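Local atomic coordinates of UPF0255 protein frsA (Vibrio vulnificus, PDB entry 4I4C), a protein that probably hydrolyses carboxylic esters as a serine esterase of the alpha/beta-hydrolase clan, though its physiological role is not settled. Residues N44-Y49 against Q311-Y316; W48-R53 against G136-K141; Y100-L105 against Y132-Y137. One frame throughout, in Å; residues are numbered along the deposited sequence.

Contact 1 of 3, residues N44-Y49 against Q311-Y316; sequences NGFSWY and QMPKMY
Tyr-49 and Phe-46, both in the loop that follows helix 31-44, meet the start of helix 314-323, where Pro-313 takes the N-cap position. The loop itself opens with an Asx turn: Asn-44 OD1 accepts from Phe-46 N at 3.1 Å, with an N-H...O angle of 174°, bridging Gly-45, which leaves the helix with positive phi. The turn brings Asn-44 CB over the centre of the Phe-46 ring, so this end of the loop is folded on itself before it reaches its partner.

Apolar packing carries most of the direct contact. Phe-46 offers its ring edge, CE2 lying 3.9 Å from Pro-313 CG, which sits close to the ring plane. The Tyr-49 ring is used differently. Met-315 places CB and CG over one face, and the two side chains cross at about a right angle, with Tyr-49 CZ 3.9 Å from Met-315 CG. The aliphatic part of Lys-314 comes to the edge of the same ring through its CG. CG of Tyr-49 stands anti to the backbone N (chi1 155°), and from there the ring reaches Met-315, although the bond to CB does not point at 311-316. Its hydroxyl is hydrogen-bonded to Asp-318, three residues beyond Met-315 on helix 314-323, while Lys-314 NZ bonds to Ser-24 O. Met-312, whose CB leaves the backbone away from 44-49, touches the bound hexanoic acid.

Polar links between the two segments run through water. One water accepts from Asn-44 ND2 and donates to Gln-311 O. A second joins the loop to the first turn of the helix, donating to Tyr-49 O at 2.7 Å and accepting from Met-315 N at 2.8 Å.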
loop_
_atom_site.group_PDB
_atom_site.type_symbol
_atom_site.label_atom_id
_atom_site.label_comp_id
_atom_site.label_asym_id
_atom_site.label_seq_id
_atom_site.Cartn_x
_atom_site.Cartn_y
_atom_site.Cartn_z
ATOM N N ASN A 44 -17.106 0.120 -18.830
ATOM C CA ASN A 44 -16.252 1.215 -18.364
ATOM C C ASN A 44 -15.373 1.894 -19.444
ATOM O O ASN A 44 -15.058 3.076 -19.337
ATOM C CB ASN A 44 -15.480 0.852 -17.078
ATOM C CG ASN A 44 -14.400 -0.189 -17.297
ATOM O OD1 ASN A 44 -13.633 -0.119 -18.260
ATOM N ND2 ASN A 44 -14.320 -1.157 -16.380
ATOM N N GLY A 45 -15.014 1.149 -20.486
ATOM C CA GLY A 45 -14.261 1.693 -21.602
ATOM C C GLY A 45 -12.909 2.303 -21.266
ATOM O O GLY A 45 -12.374 3.078 -22.056
ATOM N N PHE A 46 -12.355 1.944 -20.108
ATOM C CA PHE A 46 -11.068 2.478 -19.647
ATOM C C PHE A 46 -9.923 2.237 -20.631
ATOM O O PHE A 46 -9.899 1.213 -21.325
ATOM C CB PHE A 46 -10.705 1.901 -18.278
ATOM C CG PHE A 46 -11.629 2.344 -17.169
ATOM C CD1 PHE A 46 -12.453 3.447 -17.334
ATOM C CD2 PHE A 46 -11.671 1.654 -15.963
ATOM C CE1 PHE A 46 -13.308 3.859 -16.307
ATOM C CE2 PHE A 46 -12.513 2.063 -14.941
ATOM C CZ PHE A 46 -13.336 3.156 -15.117
ATOM N N SER A 47 -8.988 3.191 -20.680
ATOM C CA SER A 47 -7.838 3.171 -21.607
ATOM C C SER A 47 -6.626 2.472 -21.015
ATOM O O SER A 47 -5.571 2.394 -21.652
ATOM C CB SER A 47 -7.419 4.615 -21.957
ATOM O OG SER A 47 -8.348 5.228 -22.832
ATOM N N TRP A 48 -6.756 2.012 -19.773
ATOM C CA TRP A 48 -5.644 1.423 -19.060
ATOM C C TRP A 48 -6.157 0.189 -18.355
ATOM O O TRP A 48 -7.302 0.174 -17.906
ATOM C CB TRP A 48 -5.094 2.408 -18.014
ATOM C CG TRP A 48 -4.553 3.673 -18.583
ATOM C CD1 TRP A 48 -5.221 4.854 -18.728
ATOM C CD2 TRP A 48 -3.219 3.902 -19.071
ATOM N NE1 TRP A 48 -4.395 5.796 -19.287
ATOM C CE2 TRP A 48 -3.160 5.240 -19.503
ATOM C CE3 TRP A 48 -2.070 3.107 -19.176
ATOM C CZ2 TRP A 48 -2.001 5.804 -20.037
ATOM C CZ3 TRP A 48 -0.915 3.670 -19.708
ATOM C CH2 TRP A 48 -0.892 5.004 -20.134
ATOM N N TYR A 49 -5.328 -0.851 -18.288
ATOM C CA TYR A 49 -5.642 -2.041 -17.482
ATOM C C TYR A 49 -5.480 -1.675 -16.009
ATOM O O TYR A 49 -6.431 -1.760 -15.214
ATOM C CB TYR A 49 -4.718 -3.205 -17.852
ATOM C CG TYR A 49 -4.541 -4.218 -16.740
ATOM C CD1 TYR A 49 -5.573 -5.073 -16.376
ATOM C CD2 TYR A 49 -3.333 -4.313 -16.051
ATOM C CE1 TYR A 49 -5.403 -6.002 -15.333
ATOM C CE2 TYR A 49 -3.152 -5.229 -15.039
ATOM C CZ TYR A 49 -4.180 -6.066 -14.676
ATOM O OH TYR A 49 -3.977 -6.966 -13.650
ATOM N N GLN A 311 -18.431 -5.728 -10.277
ATOM C CA GLN A 311 -18.417 -4.700 -11.311
ATOM C C GLN A 311 -17.114 -3.901 -11.327
ATOM O O GLN A 311 -16.956 -2.994 -12.128
ATOM C CB GLN A 311 -19.629 -3.768 -11.162
ATOM C CG GLN A 311 -20.942 -4.428 -11.551
ATOM C CD GLN A 311 -20.835 -5.206 -12.860
ATOM O OE1 GLN A 311 -20.588 -4.632 -13.924
ATOM N NE2 GLN A 311 -21.011 -6.521 -12.782
ATOM N N MET A 312 -16.197 -4.258 -10.428
ATOM C CA MET A 312 -14.861 -3.673 -10.341
ATOM C C MET A 312 -13.982 -3.958 -11.559
ATOM O O MET A 312 -14.073 -5.034 -12.144
ATOM C CB MET A 312 -14.142 -4.247 -9.125
ATOM C CG MET A 312 -14.677 -3.765 -7.819
ATOM S SD MET A 312 -13.480 -4.184 -6.566
ATOM C CE MET A 312 -13.412 -5.976 -6.724
ATOM N N PRO A 313 -13.096 -3.003 -11.915
ATOM C CA PRO A 313 -12.143 -3.240 -13.004
ATOM C C PRO A 313 -11.316 -4.505 -12.768
ATOM O O PRO A 313 -11.097 -4.896 -11.625
ATOM C CB PRO A 313 -11.260 -1.985 -12.974
ATOM C CG PRO A 313 -12.192 -0.917 -12.478
ATOM C CD PRO A 313 -13.024 -1.615 -11.415
ATOM N N LYS A 314 -10.871 -5.136 -13.848
ATOM C CA LYS A 314 -10.145 -6.395 -13.753
ATOM C C LYS A 314 -8.903 -6.323 -12.868
ATOM O O LYS A 314 -8.540 -7.311 -12.228
ATOM C CB LYS A 314 -9.753 -6.878 -15.153
ATOM C CG LYS A 314 -9.055 -8.212 -15.142
ATOM C CD LYS A 314 -8.664 -8.684 -16.552
ATOM C CE LYS A 314 -7.962 -10.038 -16.441
ATOM N NZ LYS A 314 -7.574 -10.537 -17.791
ATOM N N MET A 315 -8.242 -5.163 -12.829
ATOM C CA MET A 315 -7.021 -5.038 -12.018
ATOM C C MET A 315 -7.270 -5.339 -10.543
ATOM O O MET A 315 -6.447 -5.974 -9.893
ATOM C CB MET A 315 -6.375 -3.656 -12.134
ATOM C CG MET A 315 -4.909 -3.675 -11.683
ATOM S SD MET A 315 -4.218 -2.153 -11.002
ATOM C CE MET A 315 -4.939 -2.150 -9.358
ATOM N N TYR A 316 -8.410 -4.900 -10.026
ATOM C CA TYR A 316 -8.741 -5.157 -8.612
ATOM C C TYR A 316 -9.034 -6.631 -8.351
ATOM O O TYR A 316 -8.566 -7.207 -7.358
ATOM C CB TYR A 316 -9.889 -4.250 -8.118
ATOM C CG TYR A 316 -9.523 -2.769 -8.177
ATOM C CD1 TYR A 316 -8.799 -2.171 -7.144
ATOM C CD2 TYR A 316 -9.872 -1.977 -9.274
ATOM C CE1 TYR A 316 -8.442 -0.829 -7.194
ATOM C CE2 TYR A 316 -9.522 -0.621 -9.330
ATOM C CZ TYR A 316 -8.805 -0.060 -8.281
ATOM O OH TYR A 316 -8.441 1.271 -8.309
HETATM O O HOH W 1 -15.652 -0.998 -13.738
HETATM O O HOH W 2 -8.592 -3.418 -15.011
#

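Contact 2 of 3, residues W48-R53 against G136-K141; sequences WYRNLR and GYPHLK
The Tyr-137 ring meets Asn-51 O at its edge, while the guanidinium of Arg-53 has Tyr-137 OH over the centre of one face, 3.2 Å above the plane. The Arg-53 and Tyr-137 planes stand 72° apart, and the edge of this guanidinium holds Asn-51 OD1, bonded to Arg-53 NE at 3.0 Å. The other guanidinium, that of Arg-50, takes Tyr-137 O at its edge, within its plane. Arg-50 and the Tyr-137 ring slide past each other in opposite directions, CB of the arginine 3.9 Å from CE2 of the tyrosine.

Two hydrogen bonds join loop 48-53, which leads from helix 31-44 to helix 54-60 with Arg-53 at the N-cap, to loop 136-141 between helices 121-136 and 144-163. Arg-50 NE, set anti (chi3 -177°), donates to Tyr-137 O over 2.9 Å at 172°, and a water held by Arg-50 NH2 donates to the same carbonyl. At the ring end, Tyr-137 OH donates to Asn-51 O over 2.6 Å, on a lone pair in the carbonyl plane. Tyr-49 OH, itself bonded to Asp-318, and Leu-140 CD1 meet tip to tip.

Tyr-137 is thus gripped at both ends, just ahead of the cis peptide to Pro-138. Both arginines also form salt bridges, Arg-50 with Asp-88 and Arg-53 with Asp-203, which probably offset much of the positive charge gathered about the tyrosine.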
loop_
_atom_site.group_PDB
_atom_site.type_symbol
_atom_site.label_atom_id
_atom_site.label_comp_id
_atom_site.label_asym_id
_atom_site.label_seq_id
_atom_site.Cartn_x
_atom_site.Cartn_y
_atom_site.Cartn_z
ATOM N N TRP A 48 -6.756 2.012 -19.773
ATOM C CA TRP A 48 -5.644 1.423 -19.060
ATOM C C TRP A 48 -6.157 0.189 -18.355
ATOM O O TRP A 48 -7.302 0.174 -17.906
ATOM C CB TRP A 48 -5.094 2.408 -18.014
ATOM C CG TRP A 48 -4.553 3.673 -18.583
ATOM C CD1 TRP A 48 -5.221 4.854 -18.728
ATOM C CD2 TRP A 48 -3.219 3.902 -19.071
ATOM N NE1 TRP A 48 -4.395 5.796 -19.287
ATOM C CE2 TRP A 48 -3.160 5.240 -19.503
ATOM C CE3 TRP A 48 -2.070 3.107 -19.176
ATOM C CZ2 TRP A 48 -2.001 5.804 -20.037
ATOM C CZ3 TRP A 48 -0.915 3.670 -19.708
ATOM C CH2 TRP A 48 -0.892 5.004 -20.134
ATOM N N TYR A 49 -5.328 -0.851 -18.288
ATOM C CA TYR A 49 -5.642 -2.041 -17.482
ATOM C C TYR A 49 -5.480 -1.675 -16.009
ATOM O O TYR A 49 -6.431 -1.760 -15.214
ATOM C CB TYR A 49 -4.718 -3.205 -17.852
ATOM C CG TYR A 49 -4.541 -4.218 -16.740
ATOM C CD1 TYR A 49 -5.573 -5.073 -16.376
ATOM C CD2 TYR A 49 -3.333 -4.313 -16.051
ATOM C CE1 TYR A 49 -5.403 -6.002 -15.333
ATOM C CE2 TYR A 49 -3.152 -5.229 -15.039
ATOM C CZ TYR A 49 -4.180 -6.066 -14.676
ATOM O OH TYR A 49 -3.977 -6.966 -13.650
ATOM N N ARG A 50 -4.275 -1.235 -15.658
ATOM C CA ARG A 50 -4.006 -0.742 -14.311
ATOM C C ARG A 50 -4.856 0.471 -13.963
ATOM O O ARG A 50 -5.171 1.276 -14.821
ATOM C CB ARG A 50 -2.529 -0.370 -14.187
ATOM C CG ARG A 50 -1.633 -1.581 -14.156
ATOM C CD ARG A 50 -0.202 -1.190 -14.422
ATOM N NE ARG A 50 0.684 -2.358 -14.465
ATOM C CZ ARG A 50 0.947 -3.074 -15.561
ATOM N NH1 ARG A 50 0.358 -2.785 -16.723
ATOM N NH2 ARG A 50 1.779 -4.102 -15.485
ATOM N N ASN A 51 -5.245 0.586 -12.696
ATOM C CA ASN A 51 -5.747 1.856 -12.210
ATOM C C ASN A 51 -4.550 2.779 -12.025
ATOM O O ASN A 51 -3.664 2.509 -11.222
ATOM C CB ASN A 51 -6.530 1.701 -10.904
ATOM C CG ASN A 51 -7.119 3.021 -10.416
ATOM O OD1 ASN A 51 -6.777 3.496 -9.340
ATOM N ND2 ASN A 51 -7.992 3.629 -11.222
ATOM N N LEU A 52 -4.515 3.839 -12.822
ATOM C CA LEU A 52 -3.458 4.844 -12.770
ATOM C C LEU A 52 -3.581 5.707 -11.521
ATOM O O LEU A 52 -4.642 6.272 -11.245
ATOM C CB LEU A 52 -3.554 5.745 -13.999
ATOM C CG LEU A 52 -2.444 5.619 -15.020
ATOM C CD1 LEU A 52 -2.212 4.163 -15.344
ATOM C CD2 LEU A 52 -2.803 6.437 -16.254
ATOM N N ARG A 53 -2.485 5.801 -10.780
ATOM C CA ARG A 53 -2.426 6.584 -9.549
ATOM C C ARG A 53 -1.456 7.770 -9.698
ATOM O O ARG A 53 -0.583 7.968 -8.844
ATOM C CB ARG A 53 -1.927 5.692 -8.417
ATOM C CG ARG A 53 -2.620 4.337 -8.321
ATOM C CD ARG A 53 -3.628 4.311 -7.199
ATOM N NE ARG A 53 -4.556 3.183 -7.327
ATOM C CZ ARG A 53 -4.455 2.038 -6.656
ATOM N NH1 ARG A 53 -3.463 1.851 -5.795
ATOM N NH2 ARG A 53 -5.353 1.077 -6.846
ATOM N N GLY A 136 6.442 -2.753 -10.825
ATOM C CA GLY A 136 5.851 -4.034 -10.490
ATOM C C GLY A 136 4.359 -3.952 -10.177
ATOM O O GLY A 136 3.645 -4.963 -10.178
ATOM N N TYR A 137 3.893 -2.749 -9.880
ATOM C CA TYR A 137 2.476 -2.543 -9.554
ATOM C C TYR A 137 1.619 -3.138 -10.657
ATOM O O TYR A 137 1.916 -2.927 -11.851
ATOM C CB TYR A 137 2.211 -1.041 -9.425
ATOM C CG TYR A 137 0.759 -0.603 -9.421
ATOM C CD1 TYR A 137 0.021 -0.554 -8.234
ATOM C CD2 TYR A 137 0.143 -0.172 -10.591
ATOM C CE1 TYR A 137 -1.306 -0.118 -8.233
ATOM C CE2 TYR A 137 -1.179 0.264 -10.599
ATOM C CZ TYR A 137 -1.901 0.295 -9.416
ATOM O OH TYR A 137 -3.220 0.742 -9.426
ATOM N N PRO A 138 0.553 -3.874 -10.277
ATOM C CA PRO A 138 0.057 -4.076 -8.905
ATOM C C PRO A 138 0.552 -5.348 -8.194
ATOM O O PRO A 138 -0.138 -5.863 -7.299
ATOM C CB PRO A 138 -1.445 -4.197 -9.123
ATOM C CG PRO A 138 -1.521 -4.994 -10.404
ATOM C CD PRO A 138 -0.389 -4.423 -11.268
ATOM N N HIS A 139 1.709 -5.866 -8.586
ATOM C CA HIS A 139 2.367 -6.927 -7.818
ATOM C C HIS A 139 1.575 -8.229 -7.775
ATOM O O HIS A 139 1.319 -8.788 -6.705
ATOM C CB HIS A 139 2.687 -6.426 -6.405
ATOM C CG HIS A 139 3.357 -5.091 -6.401
ATOM N ND1 HIS A 139 4.621 -4.898 -6.917
ATOM C CD2 HIS A 139 2.937 -3.881 -5.961
ATOM C CE1 HIS A 139 4.953 -3.627 -6.794
ATOM N NE2 HIS A 139 3.951 -2.988 -6.213
ATOM N N LEU A 140 1.158 -8.681 -8.952
ATOM C CA LEU A 140 0.549 -9.991 -9.116
ATOM C C LEU A 140 1.620 -11.050 -8.882
ATOM O O LEU A 140 2.759 -10.889 -9.330
ATOM C CB LEU A 140 -0.035 -10.125 -10.519
ATOM C CG LEU A 140 -1.202 -9.179 -10.836
ATOM C CD1 LEU A 140 -1.875 -9.596 -12.128
ATOM C CD2 LEU A 140 -2.214 -9.134 -9.696
ATOM N N LYS A 141 1.268 -12.130 -8.193
ATOM C CA LYS A 141 2.290 -13.043 -7.667
ATOM C C LYS A 141 2.977 -13.851 -8.761
ATOM O O LYS A 141 4.142 -14.236 -8.627
ATOM C CB LYS A 141 1.730 -13.964 -6.569
ATOM C CG LYS A 141 0.870 -15.114 -7.074
ATOM C CD LYS A 141 0.200 -15.862 -5.918
ATOM C CE LYS A 141 1.209 -16.257 -4.849
ATOM N NZ LYS A 141 0.533 -16.724 -3.593
HETATM O O HOH W 3 3.848 -4.539 -13.435
#

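Contact 3 of 3, residues Y100-L105 against Y132-Y137; sequences YEWTRL and YSIAGY
Trp-102 and Ile-134 meet face to methyl near one end of an antiparallel helix pair, the helical hairpin of 98-114 and 121-136. The axes of the short segments 100-105 and 132-136 run at 176° to each other and approach to 7.9 Å.

Trp-102, with the largest buried area, lays one indole face against the CG2 methyl of Ile-134. The geometry is that of a CH-pi contact: CG2 is 3.5 Å from the centroid of the six-membered ring and 16° off its normal. Within the indole, CD2 and CE2 are the atoms nearest to that methyl. CG2, anti to the backbone N, is the branch laid on the indole; CD1 of Ile-134 comes nearest Trp-102 CZ3, at 4.1 Å. At the base of the tryptophan, its CB packs at 3.5 Å on Ala-135 CB. The CA atoms of Trp-102 and Ala-135 are 4.8 Å apart, a closeness consistent with the small Ala-135 side chain.

Tyr-132 makes the next contact along the pair, crossing Thr-103 at about a right angle. Its CE1 meets Thr-103 CG2 at 3.8 Å and lies 3.6 Å from Thr-103 O. Thr-103 OG1 touches the Ala-135 methyl but is hydrogen-bonded back to Ala-99 O in its own helix; the Tyr-132 hydroxyl bonds to Gln-110 OE1, further along helix 98-114.

Packing joins 100-105 to 132-137, and the Gln-110 bond and one from Trp-98 NE1 to Ile-134 O also tie the two helices. Helix 64-75 meets Trp-102 through Gln-67 and Val-70, while helix 144-163 packs on Tyr-132 and, through Ala-149, on Ala-135.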
loop_
_atom_site.group_PDB
_atom_site.type_symbol
_atom_site.label_atom_id
_atom_site.label_comp_id
_atom_site.label_asym_id
_atom_site.label_seq_id
_atom_site.Cartn_x
_atom_site.Cartn_y
_atom_site.Cartn_z
ATOM N N TYR A 100 9.039 -2.425 -18.135
ATOM C CA TYR A 100 10.259 -1.984 -18.820
ATOM C C TYR A 100 10.454 -0.475 -18.694
ATOM O O TYR A 100 11.536 0.000 -18.352
ATOM C CB TYR A 100 10.192 -2.358 -20.298
ATOM C CG TYR A 100 11.410 -1.928 -21.090
ATOM C CD1 TYR A 100 11.447 -0.696 -21.729
ATOM C CD2 TYR A 100 12.523 -2.749 -21.186
ATOM C CE1 TYR A 100 12.563 -0.295 -22.450
ATOM C CE2 TYR A 100 13.645 -2.361 -21.912
ATOM C CZ TYR A 100 13.658 -1.134 -22.536
ATOM O OH TYR A 100 14.764 -0.730 -23.249
ATOM N N GLU A 101 9.401 0.283 -18.979
ATOM C CA GLU A 101 9.534 1.729 -19.013
ATOM C C GLU A 101 9.733 2.296 -17.615
ATOM O O GLU A 101 10.489 3.255 -17.446
ATOM C CB GLU A 101 8.359 2.397 -19.737
ATOM C CG GLU A 101 8.239 2.047 -21.250
ATOM C CD GLU A 101 9.393 2.550 -22.116
ATOM O OE1 GLU A 101 10.257 3.304 -21.629
ATOM O OE2 GLU A 101 9.428 2.185 -23.314
ATOM N N TRP A 102 9.075 1.709 -16.611
ATOM C CA TRP A 102 9.221 2.231 -15.248
ATOM C C TRP A 102 10.580 1.856 -14.679
ATOM O O TRP A 102 11.187 2.626 -13.954
ATOM C CB TRP A 102 8.088 1.769 -14.321
ATOM C CG TRP A 102 6.842 2.598 -14.468
ATOM C CD1 TRP A 102 5.709 2.279 -15.185
ATOM C CD2 TRP A 102 6.613 3.898 -13.913
ATOM N NE1 TRP A 102 4.793 3.304 -15.096
ATOM C CE2 TRP A 102 5.320 4.306 -14.321
ATOM C CE3 TRP A 102 7.377 4.757 -13.110
ATOM C CZ2 TRP A 102 4.774 5.547 -13.952
ATOM C CZ3 TRP A 102 6.825 5.987 -12.737
ATOM C CH2 TRP A 102 5.537 6.364 -13.157
ATOM N N THR A 103 11.066 0.675 -15.043
ATOM C CA THR A 103 12.384 0.245 -14.580
ATOM C C THR A 103 13.481 1.120 -15.189
ATOM O O THR A 103 14.477 1.434 -14.532
ATOM C CB THR A 103 12.608 -1.254 -14.882
ATOM O OG1 THR A 103 11.681 -2.023 -14.108
ATOM C CG2 THR A 103 14.014 -1.688 -14.524
ATOM N N ARG A 104 13.276 1.542 -16.439
ATOM C CA ARG A 104 14.180 2.494 -17.081
ATOM C C ARG A 104 14.359 3.757 -16.266
ATOM O O ARG A 104 15.469 4.258 -16.138
ATOM C CB ARG A 104 13.650 2.913 -18.446
ATOM C CG ARG A 104 13.957 1.974 -19.548
ATOM C CD ARG A 104 13.452 2.581 -20.855
ATOM N NE ARG A 104 14.539 3.104 -21.670
ATOM C CZ ARG A 104 14.380 3.548 -22.913
ATOM N NH1 ARG A 104 13.170 3.540 -23.463
ATOM N NH2 ARG A 104 15.424 3.997 -23.609
ATOM N N LEU A 105 13.252 4.308 -15.779
ATOM C CA LEU A 105 13.301 5.503 -14.941
ATOM C C LEU A 105 14.015 5.196 -13.626
ATOM O O LEU A 105 14.857 5.975 -13.182
ATOM C CB LEU A 105 11.898 6.094 -14.687
ATOM C CG LEU A 105 11.883 7.432 -13.934
ATOM C CD1 LEU A 105 12.675 8.547 -14.652
ATOM C CD2 LEU A 105 10.458 7.908 -13.615
ATOM N N TYR A 132 10.816 1.441 -9.274
ATOM C CA TYR A 132 10.812 -0.010 -9.364
ATOM C C TYR A 132 9.531 -0.637 -8.795
ATOM O O TYR A 132 9.028 -1.624 -9.337
ATOM C CB TYR A 132 12.019 -0.597 -8.619
ATOM C CG TYR A 132 13.354 -0.293 -9.240
ATOM C CD1 TYR A 132 13.519 -0.299 -10.627
ATOM C CD2 TYR A 132 14.449 0.019 -8.450
ATOM C CE1 TYR A 132 14.734 -0.013 -11.203
ATOM C CE2 TYR A 132 15.681 0.314 -9.025
ATOM C CZ TYR A 132 15.815 0.291 -10.402
ATOM O OH TYR A 132 17.031 0.572 -10.994
ATOM N N SER A 133 9.043 -0.093 -7.681
ATOM C CA SER A 133 7.781 -0.530 -7.081
ATOM C C SER A 133 6.614 -0.311 -8.043
ATOM O O SER A 133 5.808 -1.215 -8.286
ATOM C CB SER A 133 7.524 0.189 -5.748
ATOM O OG SER A 133 6.244 -0.148 -5.232
ATOM N N ILE A 134 6.525 0.889 -8.593
ATOM C CA ILE A 134 5.522 1.177 -9.623
ATOM C C ILE A 134 5.655 0.256 -10.851
ATOM O O ILE A 134 4.653 -0.204 -11.413
ATOM C CB ILE A 134 5.606 2.652 -10.053
ATOM C CG1 ILE A 134 5.198 3.548 -8.875
ATOM C CG2 ILE A 134 4.747 2.898 -11.277
ATOM C CD1 ILE A 134 5.647 4.988 -8.987
ATOM N N ALA A 135 6.894 -0.014 -11.266
ATOM C CA ALA A 135 7.147 -0.979 -12.346
ATOM C C ALA A 135 6.457 -2.324 -12.086
ATOM O O ALA A 135 5.944 -2.963 -13.006
ATOM C CB ALA A 135 8.656 -1.181 -12.554
ATOM N N GLY A 136 6.442 -2.753 -10.825
ATOM C CA GLY A 136 5.851 -4.034 -10.490
ATOM C C GLY A 136 4.359 -3.952 -10.177
ATOM O O GLY A 136 3.645 -4.963 -10.178
ATOM N N TYR A 137 3.893 -2.749 -9.880
ATOM C CA TYR A 137 2.476 -2.543 -9.554
ATOM C C TYR A 137 1.619 -3.138 -10.657
ATOM O O TYR A 137 1.916 -2.927 -11.851
ATOM C CB TYR A 137 2.211 -1.041 -9.425
ATOM C CG TYR A 137 0.759 -0.603 -9.421
ATOM C CD1 TYR A 137 0.021 -0.554 -8.234
ATOM C CD2 TYR A 137 0.143 -0.172 -10.591
ATOM C CE1 TYR A 137 -1.306 -0.118 -8.233
ATOM C CE2 TYR A 137 -1.179 0.264 -10.599
ATOM C CZ TYR A 137 -1.901 0.295 -9.416
ATOM O OH TYR A 137 -3.220 0.742 -9.426
#

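In the fold
The three contacts lie in a row from helix 314-323 to the pair of helices 98-114 and 121-136, contact 2 lying between the others at about 11 Å, centre to centre, from each; contacts 1 and 3 are about 20 Å apart. Contacts 1 and 2 share Trp-48 and Tyr-49 in the loop between helices 31-44 and 54-60, while contacts 2 and 3 share Gly-136 and Tyr-137 at the end of helix 121-136. In sequence, both segments of contact 3 fall between 44-49 and 311-316, as do six of the eight strands of the mixed sheet. Contact 1 thus brings the loop after helix 31-44 to a segment that includes Met-312 of the hexanoic acid pocket.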